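Local coordinates for 3-keto-5-aminohexanoate cleavage protein (Archaeoglobus fulgidus, PDB 3LOT) that probably cleaves beta-keto acids such as 3-keto-5-aminohexanoate, using a zinc ion held in a TIM-barrel fold, at residues 116-121 against 149-154; 259-264 against 277-282. One frame throughout, in Å; residues are numbered along the deposited sequence.

Contact 1: 116-121 against 149-154; sequences MGSMNF and VFRNTF
The Phe150 ring is enclosed from three directions: the amide nitrogen ND2 of Asn152 sits 3.6 Å above the centre of one face, the Phe121 ring turns its edge toward the opposite face, and Met119 lies at the edge. The two phenyl planes stand at 89° with centroids 5.7 Å apart, an offset edge-to-face pair in which CD2 of each ring comes closest to the other. Both side chains leave the backbone with CG anti to N (chi1 -166° in Phe121), and they run side by side in the same direction. Met119, present as selenomethionine, completes the cluster through a Met-aromatic contact, its SE in the plane of the Phe150 ring and 5.3 Å from the ring centroid. A long, unbranched methionine chain, bent at its end, can lie along the ring edge.

Behind the rings, the two segments run antiparallel as a tiny two-stranded sheet, set apart from the barrel strands. Its hydrogen-bonded pair is Met119 with Phe150, joined by N-H...O bonds in both directions, each 2.9 Å from N of one residue to O of the other. Next to it the CA-H of Ser118 points at Phe150 O.

Beyond the strands, side chains take over the bonding. The hydroxyl OG of Ser118 accepts from Asn152 N at 2.9 Å, a short polar group filling the place of the next backbone carbonyl. Asn152 ND2 donates to Gly117 O at 3.1 Å, approaching from above the carbonyl plane, while its OD1 is bonded to Arg100; held at both ends, the amide stays over the Phe150 ring. Asn120 instead reaches across the interface, its amide bonding Ser118 OG and Asn152 O of the second subunit.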
loop_
_atom_site.group_PDB
_atom_site.type_symbol
_atom_site.label_atom_id
_atom_site.label_comp_id
_atom_site.label_asym_id
_atom_site.label_seq_id
_atom_site.Cartn_x
_atom_site.Cartn_y
_atom_site.Cartn_z
HETATM N N MSE D 116 -15.476 18.351 0.181
HETATM C CA MSE D 116 -16.026 17.286 -0.693
HETATM C C MSE D 116 -16.823 16.173 -0.024
HETATM O O MSE D 116 -17.049 15.131 -0.644
HETATM C CB MSE D 116 -14.876 16.675 -1.483
HETATM C CG MSE D 116 -14.328 17.565 -2.495
HETATM SE SE MSE D 116 -15.622 17.914 -3.896
HETATM C CE MSE D 116 -16.252 16.165 -4.268
ATOM N N GLY D 117 -17.301 16.382 1.192
ATOM C CA GLY D 117 -18.286 15.449 1.762
ATOM C C GLY D 117 -18.812 15.863 3.110
ATOM O O GLY D 117 -18.217 16.721 3.754
ATOM N N SER D 118 -19.927 15.263 3.535
ATOM C CA SER D 118 -20.473 15.493 4.855
ATOM C C SER D 118 -19.666 14.646 5.839
ATOM O O SER D 118 -19.252 13.531 5.520
ATOM C CB SER D 118 -21.943 15.118 4.922
ATOM O OG SER D 118 -22.673 15.925 4.073
HETATM N N MSE D 119 -19.397 15.172 7.033
HETATM C CA MSE D 119 -18.550 14.419 7.974
HETATM C C MSE D 119 -18.761 14.936 9.380
HETATM O O MSE D 119 -19.151 16.073 9.564
HETATM C CB MSE D 119 -17.056 14.576 7.578
HETATM C CG MSE D 119 -16.519 15.979 7.691
HETATM SE SE MSE D 119 -14.763 16.297 6.930
HETATM C CE MSE D 119 -13.689 15.386 8.288
ATOM N N ASN D 120 -18.414 14.124 10.375
ATOM C CA ASN D 120 -18.157 14.651 11.719
ATOM C C ASN D 120 -16.899 15.470 11.606
ATOM O O ASN D 120 -16.042 15.196 10.781
ATOM C CB ASN D 120 -17.990 13.533 12.741
ATOM C CG ASN D 120 -19.262 12.706 12.914
ATOM O OD1 ASN D 120 -20.355 13.148 12.551
ATOM N ND2 ASN D 120 -19.133 11.532 13.509
ATOM N N PHE D 121 -16.810 16.492 12.420
ATOM C CA PHE D 121 -15.667 17.366 12.462
ATOM C C PHE D 121 -15.645 17.919 13.865
ATOM O O PHE D 121 -16.274 18.906 14.129
ATOM C CB PHE D 121 -15.802 18.469 11.412
ATOM C CG PHE D 121 -14.521 19.214 11.158
ATOM C CD1 PHE D 121 -13.747 19.702 12.218
ATOM C CD2 PHE D 121 -14.096 19.458 9.864
ATOM C CE1 PHE D 121 -12.572 20.416 11.961
ATOM C CE2 PHE D 121 -12.924 20.157 9.623
ATOM C CZ PHE D 121 -12.177 20.630 10.658
ATOM N N VAL D 149 -22.729 18.220 12.267
ATOM C CA VAL D 149 -22.207 17.675 11.030
ATOM C C VAL D 149 -21.668 18.803 10.161
ATOM O O VAL D 149 -22.330 19.822 9.950
ATOM C CB VAL D 149 -23.298 16.857 10.302
ATOM C CG1 VAL D 149 -22.901 16.580 8.834
ATOM C CG2 VAL D 149 -23.544 15.518 11.072
ATOM N N PHE D 150 -20.463 18.615 9.643
ATOM C CA PHE D 150 -19.936 19.500 8.596
ATOM C C PHE D 150 -20.510 18.998 7.296
ATOM O O PHE D 150 -20.055 17.981 6.762
ATOM C CB PHE D 150 -18.422 19.406 8.583
ATOM C CG PHE D 150 -17.750 20.286 7.617
ATOM C CD1 PHE D 150 -18.208 21.572 7.356
ATOM C CD2 PHE D 150 -16.588 19.850 6.985
ATOM C CE1 PHE D 150 -17.544 22.395 6.425
ATOM C CE2 PHE D 150 -15.899 20.654 6.070
ATOM C CZ PHE D 150 -16.386 21.933 5.778
ATOM N N ARG D 151 -21.502 19.711 6.790
ATOM C CA ARG D 151 -22.410 19.183 5.789
ATOM C C ARG D 151 -22.055 19.630 4.354
ATOM O O ARG D 151 -21.948 20.833 4.073
ATOM C CB ARG D 151 -23.824 19.649 6.148
ATOM C CG ARG D 151 -24.944 19.126 5.227
ATOM C CD ARG D 151 -26.153 20.032 5.223
ATOM N NE ARG D 151 -27.187 19.451 4.365
ATOM C CZ ARG D 151 -28.021 18.491 4.753
ATOM N NH1 ARG D 151 -27.970 18.006 5.999
ATOM N NH2 ARG D 151 -28.931 18.031 3.900
ATOM N N ASN D 152 -21.890 18.669 3.446
ATOM C CA ASN D 152 -21.618 18.984 2.049
ATOM C C ASN D 152 -22.179 17.837 1.212
ATOM O O ASN D 152 -21.450 16.921 0.837
ATOM C CB ASN D 152 -20.112 19.195 1.788
ATOM C CG ASN D 152 -19.461 20.207 2.766
ATOM O OD1 ASN D 152 -19.442 21.418 2.479
ATOM N ND2 ASN D 152 -18.876 19.705 3.911
ATOM N N THR D 153 -23.479 17.874 0.985
ATOM C CA THR D 153 -24.172 16.821 0.284
ATOM C C THR D 153 -23.921 16.896 -1.224
ATOM O O THR D 153 -23.408 17.885 -1.707
ATOM C CB THR D 153 -25.701 16.908 0.479
ATOM O OG1 THR D 153 -26.207 18.058 -0.190
ATOM C CG2 THR D 153 -26.100 16.930 1.981
ATOM N N PHE D 154 -24.255 15.844 -1.953
ATOM C CA PHE D 154 -24.054 15.858 -3.377
ATOM C C PHE D 154 -24.890 16.956 -4.010
ATOM O O PHE D 154 -24.424 17.679 -4.888
ATOM C CB PHE D 154 -24.330 14.485 -3.986
ATOM C CG PHE D 154 -23.238 13.506 -3.723
ATOM C CD1 PHE D 154 -22.039 13.605 -4.382
ATOM C CD2 PHE D 154 -23.402 12.483 -2.795
ATOM C CE1 PHE D 154 -21.017 12.703 -4.144
ATOM C CE2 PHE D 154 -22.381 11.591 -2.542
ATOM C CZ PHE D 154 -21.166 11.719 -3.215
#

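Contact 2: 259-264 against 277-282; sequences VGLEDS and AEQVEK. With ZN (zinc ion), chain P.
Gly260, at the turn leaving Val259, has a positive phi (127°) at which a side chain would collide with the carbonyl oxygen of Val259, and it brings the chain to within 6.4 Å, CA to CA, of Gln279. In this TIM-barrel fold, Val259 ends the barrel strand 256-259, the loop after it carries a zinc ligand, and helix 276-289 packs against that loop from outside.

On the helix side, Gln279 carries most of the contact. Its chain is extended beyond CG and slides its flat amide into the curl of the loop. There OE1 takes a weak, bent bond from Gly260 N at 2.9 Å. On the other branch, NE2 donates nearly straight (165°) to Ser264 O at 3.0 Å; the acceptor lies in the plane of the Gln279 amide, while NE2 stands above the plane of the Ser264 carbonyl. NE2 also bonds Tyr266 O. A glutamine suits this buried place because one group offers both an acceptor and a donor to the backbone. An alanine here would probably leave Ser264 O and Tyr266 O without this donor and open a gap beside the loop.

The methyl CD2 of Leu261 packs on the amide nitrogen NE2 of Gln279. Nearer the helix, Val259 and Val280 make the apolar contact, their branched side chains crossing at about a right angle, CG2 to CG2 at 3.8 Å.

Gly260 O accepts from the N of both Asp263 and Ser264, which tightens the curl. From it the extended chain of Glu262 carries its carboxylate off from the helix, and OE2 binds the zinc ion at 2.1 Å, beside His50 and His52, with OE1 standing back at 3.3 Å from the metal.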
loop_
_atom_site.group_PDB
_atom_site.type_symbol
_atom_site.label_atom_id
_atom_site.label_comp_id
_atom_site.label_asym_id
_atom_site.label_seq_id
_atom_site.Cartn_x
_atom_site.Cartn_y
_atom_site.Cartn_z
ATOM N N VAL D 259 0.797 25.411 5.276
ATOM C CA VAL D 259 1.195 25.596 6.662
ATOM C C VAL D 259 0.284 26.719 7.203
ATOM O O VAL D 259 -0.663 27.143 6.535
ATOM C CB VAL D 259 2.691 25.944 6.795
ATOM C CG1 VAL D 259 3.554 24.806 6.272
ATOM C CG2 VAL D 259 3.055 27.300 6.072
ATOM N N GLY D 260 0.511 27.158 8.423
ATOM C CA GLY D 260 -0.255 28.301 8.909
ATOM C C GLY D 260 -0.929 28.012 10.228
ATOM O O GLY D 260 -1.146 26.835 10.577
ATOM N N LEU D 261 -1.221 29.095 10.946
ATOM C CA LEU D 261 -1.805 29.054 12.297
ATOM C C LEU D 261 -3.208 28.522 12.283
ATOM O O LEU D 261 -3.693 28.067 13.292
ATOM C CB LEU D 261 -1.775 30.431 12.978
ATOM C CG LEU D 261 -0.403 31.080 13.207
ATOM C CD1 LEU D 261 -0.517 32.313 14.117
ATOM C CD2 LEU D 261 0.519 30.131 13.804
ATOM N N GLU D 262 -3.873 28.543 11.129
ATOM C CA GLU D 262 -5.122 27.819 11.030
ATOM C C GLU D 262 -5.036 26.316 11.392
ATOM O O GLU D 262 -5.985 25.780 11.999
ATOM C CB GLU D 262 -5.737 28.012 9.646
ATOM C CG GLU D 262 -6.791 26.973 9.282
ATOM C CD GLU D 262 -7.616 27.415 8.073
ATOM O OE1 GLU D 262 -7.394 28.507 7.482
ATOM O OE2 GLU D 262 -8.494 26.631 7.764
ATOM N N ASP D 263 -3.942 25.649 10.980
ATOM C CA ASP D 263 -3.785 24.194 11.071
ATOM C C ASP D 263 -2.939 23.754 12.272
ATOM O O ASP D 263 -3.117 22.640 12.791
ATOM C CB ASP D 263 -3.118 23.665 9.776
ATOM C CG ASP D 263 -3.856 24.097 8.504
ATOM O OD1 ASP D 263 -5.093 24.107 8.535
ATOM O OD2 ASP D 263 -3.209 24.410 7.474
ATOM N N SER D 264 -2.014 24.602 12.706
ATOM C CA SER D 264 -1.217 24.313 13.913
ATOM C C SER D 264 -0.789 25.597 14.605
ATOM O O SER D 264 -0.339 26.553 13.946
ATOM C CB SER D 264 0.041 23.540 13.543
ATOM O OG SER D 264 0.937 23.379 14.642
ATOM N N ALA D 277 4.275 33.806 9.554
ATOM C CA ALA D 277 5.511 33.955 8.810
ATOM C C ALA D 277 6.554 32.981 9.316
ATOM O O ALA D 277 7.299 32.459 8.547
ATOM C CB ALA D 277 6.023 35.406 8.866
ATOM N N GLU D 278 6.592 32.720 10.617
ATOM C CA GLU D 278 7.573 31.799 11.164
ATOM C C GLU D 278 7.506 30.364 10.597
ATOM O O GLU D 278 8.525 29.723 10.357
ATOM C CB GLU D 278 7.431 31.755 12.692
ATOM C CG GLU D 278 8.627 31.249 13.384
ATOM C CD GLU D 278 8.404 31.016 14.894
ATOM O OE1 GLU D 278 7.261 31.104 15.383
ATOM O OE2 GLU D 278 9.393 30.723 15.584
ATOM N N GLN D 279 6.289 29.864 10.428
ATOM C CA GLN D 279 6.044 28.553 9.839
ATOM C C GLN D 279 6.332 28.575 8.336
ATOM O O GLN D 279 6.891 27.624 7.790
ATOM C CB GLN D 279 4.585 28.148 10.080
ATOM C CG GLN D 279 4.263 27.764 11.518
ATOM C CD GLN D 279 2.766 27.502 11.743
ATOM O OE1 GLN D 279 1.946 27.740 10.855
ATOM N NE2 GLN D 279 2.421 26.988 12.913
ATOM N N VAL D 280 5.934 29.642 7.655
ATOM C CA VAL D 280 6.272 29.775 6.231
ATOM C C VAL D 280 7.789 29.771 6.004
ATOM O O VAL D 280 8.271 29.055 5.151
ATOM C CB VAL D 280 5.644 31.014 5.590
ATOM C CG1 VAL D 280 6.147 31.182 4.139
ATOM C CG2 VAL D 280 4.137 30.918 5.664
ATOM N N GLU D 281 8.543 30.551 6.794
ATOM C CA GLU D 281 10.009 30.578 6.681
ATOM C C GLU D 281 10.620 29.197 6.870
ATOM O O GLU D 281 11.519 28.824 6.133
ATOM C CB GLU D 281 10.626 31.549 7.681
ATOM C CG GLU D 281 10.199 32.951 7.400
ATOM C CD GLU D 281 10.443 33.960 8.533
ATOM O OE1 GLU D 281 10.778 33.599 9.684
ATOM O OE2 GLU D 281 10.316 35.161 8.226
ATOM N N LYS D 282 10.121 28.459 7.852
ATOM C CA LYS D 282 10.582 27.069 8.110
ATOM C C LYS D 282 10.338 26.129 6.928
ATOM O O LYS D 282 11.239 25.385 6.501
ATOM C CB LYS D 282 9.895 26.516 9.347
ATOM C CG LYS D 282 10.311 25.092 9.736
ATOM C CD LYS D 282 9.769 24.795 11.127
ATOM C CE LYS D 282 10.363 23.557 11.724
ATOM N NZ LYS D 282 11.752 23.841 12.115
HETATM ZN ZN ZN P . -9.846 26.827 6.116
#

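Along the chain, both segments of contact 1 come before those of contact 2, and the two lie on opposite sides of its centre, their centres about 26 Å apart and their nearest atoms about 8 Å apart. Each has one segment at the end of a strand of the barrel sheet: 116-121 after 111-115, 259-264 starting on the last residue of 256-259. The zinc site links them: contact 2 supplies one of its ligands, Glu262, while the Phe121 side chain of contact 1 comes within about 8 Å of the metal. One contact holds a metal-bearing loop against a barrel helix; the other sets an aromatic cluster near the zinc, while its polar side chains meet the second subunit.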